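Local coordinates for protein chitin binding domain (Burkholderia pseudomallei, PDB 3UAM) that probably acts on chitin or a related polysaccharide, as a chitin-binding protein of the AA10 lytic polysaccharide monooxygenase family, at residues H21-T26 with R30-Y35. Residues are numbered along the deposited sequence; the frame is centred on the assembly and turned at random.
Sequences HGRVIT and RAVYLY
Arg23 sends its NH1 to OD1 of Asn46, a hydrogen bond that ties the guanidinium to the segment following helix 42-45, while CD of the same side chain rests against Val32. This is the first strand of the E-set β-sandwich found in the AA10 family, meeting the short helix that follows it after three connecting residues. The strand is an edge of a three-stranded antiparallel sheet, and helix 30-35 lies over it nearly at a right angle: the segment axes cross at -80° and come within 8.2 Å.

One methyl carries the join. Val32 CG2 drops onto the strand and packs 3.4 Å from Val24 O, coming from well off the line of the C=O bond (about 131° at the oxygen). On the Arg23 side the same methyl is 4.0 Å from CD. The two side chains cross almost perpendicularly, and the methyl lies at the guanidinium edge, near its plane. Arg23 CG is tucked between its own N and carbonyl carbon (chi1 70°); from CG to NE the chain then runs extended, passing CD by the valine. Val45 touches both Arg23 and Val32, so helix 42-45 packs against both partners of the contact.

Val24 turns its isopropyl group elsewhere, against Ile116 and Trp118 of strand 113-121 and Ile211 of strand 205-215, while its N is hydrogen-bonded to OE1 of Gln209. Next along comes a classic β bulge, in which Ile25 and Thr26 share Ser117 as their partner. Val32 N, in turn, is bonded to Ser29 OG just before the helix. At the bulge, the nearest Cα pair of the two segments is Ile25 with Val32, 6.7 Å from CA to CA, and Val32 CG2 lies 4.5 Å from Ile25 CA.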
loop_
_atom_site.group_PDB
_atom_site.type_symbol
_atom_site.label_atom_id
_atom_site.label_comp_id
_atom_site.label_asym_id
_atom_site.label_seq_id
_atom_site.Cartn_x
_atom_site.Cartn_y
_atom_site.Cartn_z
ATOM N N HIS A 21 1.289 1.109 13.522
ATOM C CA HIS A 21 2.101 1.669 12.458
ATOM C C HIS A 21 2.503 0.604 11.501
ATOM O O HIS A 21 2.773 -0.527 11.912
ATOM C CB HIS A 21 3.387 2.223 13.047
ATOM C CG HIS A 21 3.249 3.578 13.652
ATOM N ND1 HIS A 21 4.236 4.141 14.371
ATOM C CD2 HIS A 21 2.205 4.489 13.614
ATOM C CE1 HIS A 21 3.852 5.372 14.756
ATOM N NE2 HIS A 21 2.597 5.577 14.288
ATOM N N GLY A 22 2.575 0.974 10.231
ATOM C CA GLY A 22 3.109 0.100 9.198
ATOM C C GLY A 22 3.600 0.924 8.022
ATOM O O GLY A 22 2.966 1.926 7.673
ATOM N N ARG A 23 4.723 0.505 7.424
ATOM C CA ARG A 23 5.250 1.148 6.211
ATOM C C ARG A 23 6.149 0.191 5.424
ATOM O O ARG A 23 6.615 -0.815 5.957
ATOM C CB ARG A 23 6.024 2.416 6.570
ATOM C CG ARG A 23 7.334 2.139 7.285
ATOM C CD ARG A 23 7.940 3.366 7.919
ATOM N NE ARG A 23 9.199 3.003 8.555
ATOM C CZ ARG A 23 9.312 2.322 9.698
ATOM N NH1 ARG A 23 8.249 1.955 10.418
ATOM N NH2 ARG A 23 10.521 2.026 10.137
ATOM N N VAL A 24 6.382 0.509 4.156
ATOM C CA VAL A 24 7.379 -0.187 3.359
ATOM C C VAL A 24 8.713 0.543 3.465
ATOM O O VAL A 24 8.884 1.659 2.964
ATOM C CB VAL A 24 6.935 -0.321 1.898
ATOM C CG1 VAL A 24 8.088 -0.805 1.028
ATOM C CG2 VAL A 24 5.741 -1.266 1.824
ATOM N N ILE A 25 9.668 -0.110 4.113
ATOM C CA ILE A 25 10.953 0.500 4.368
ATOM C C ILE A 25 11.926 0.288 3.216
ATOM O O ILE A 25 12.823 1.116 3.033
ATOM C CB ILE A 25 11.570 0.058 5.722
ATOM C CG1 ILE A 25 11.761 -1.462 5.817
ATOM C CG2 ILE A 25 10.714 0.579 6.872
ATOM C CD1 ILE A 25 12.748 -1.877 6.904
ATOM N N THR A 26 11.800 -0.811 2.473
ATOM C CA THR A 26 12.640 -1.021 1.282
ATOM C C THR A 26 11.887 -1.837 0.225
ATOM O O THR A 26 11.106 -2.733 0.552
ATOM C CB THR A 26 13.988 -1.698 1.592
ATOM O OG1 THR A 26 13.773 -2.769 2.487
ATOM C CG2 THR A 26 15.008 -0.729 2.255
ATOM N N ARG A 30 7.468 6.184 -1.115
ATOM C CA ARG A 30 7.415 7.614 -1.321
ATOM C C ARG A 30 7.397 8.345 0.019
ATOM O O ARG A 30 8.108 9.339 0.191
ATOM C CB ARG A 30 6.188 7.972 -2.148
ATOM C CG ARG A 30 6.043 9.448 -2.446
ATOM C CD ARG A 30 4.749 9.735 -3.156
ATOM N NE ARG A 30 4.680 9.138 -4.495
ATOM C CZ ARG A 30 3.640 9.299 -5.332
ATOM N NH1 ARG A 30 2.624 10.067 -4.991
ATOM N NH2 ARG A 30 3.626 8.726 -6.536
ATOM N N ALA A 31 6.599 7.843 0.958
ATOM C CA ALA A 31 6.454 8.505 2.259
ATOM C C ALA A 31 7.756 8.407 3.060
ATOM O O ALA A 31 8.150 9.380 3.710
ATOM C CB ALA A 31 5.296 7.934 3.051
ATOM N N VAL A 32 8.413 7.247 3.008
ATOM C CA VAL A 32 9.720 7.064 3.687
ATOM C C VAL A 32 10.750 8.067 3.152
ATOM O O VAL A 32 11.502 8.679 3.924
ATOM C CB VAL A 32 10.241 5.622 3.558
ATOM C CG1 VAL A 32 11.724 5.517 3.930
ATOM C CG2 VAL A 32 9.395 4.703 4.429
ATOM N N TYR A 33 10.775 8.256 1.837
ATOM C CA TYR A 33 11.690 9.231 1.264
ATOM C C TYR A 33 11.339 10.645 1.743
ATOM O O TYR A 33 12.232 11.450 1.968
ATOM C CB TYR A 33 11.650 9.208 -0.256
ATOM C CG TYR A 33 12.587 8.273 -0.970
ATOM C CD1 TYR A 33 13.882 8.025 -0.524
ATOM C CD2 TYR A 33 12.188 7.696 -2.160
ATOM C CE1 TYR A 33 14.733 7.192 -1.246
ATOM C CE2 TYR A 33 13.012 6.865 -2.867
ATOM C CZ TYR A 33 14.275 6.618 -2.415
ATOM O OH TYR A 33 15.053 5.815 -3.192
ATOM N N LEU A 34 10.053 10.964 1.893
ATOM C CA LEU A 34 9.696 12.274 2.446
ATOM C C LEU A 34 10.159 12.407 3.898
ATOM O O LEU A 34 10.685 13.454 4.299
ATOM C CB LEU A 34 8.203 12.559 2.310
ATOM C CG LEU A 34 7.728 12.869 0.883
ATOM C CD1 LEU A 34 6.294 13.398 0.917
ATOM C CD2 LEU A 34 8.641 13.854 0.169
ATOM N N TYR A 35 9.988 11.339 4.675
ATOM C CA TYR A 35 10.531 11.289 6.042
ATOM C C TYR A 35 12.045 11.555 6.039
ATOM O O TYR A 35 12.529 12.366 6.809
ATOM C CB TYR A 35 10.175 9.957 6.736
ATOM C CG TYR A 35 10.876 9.721 8.048
ATOM C CD1 TYR A 35 10.463 10.364 9.209
ATOM C CD2 TYR A 35 11.963 8.851 8.132
ATOM C CE1 TYR A 35 11.117 10.162 10.409
ATOM C CE2 TYR A 35 12.629 8.647 9.332
ATOM C CZ TYR A 35 12.191 9.306 10.462
ATOM O OH TYR A 35 12.820 9.117 11.656
#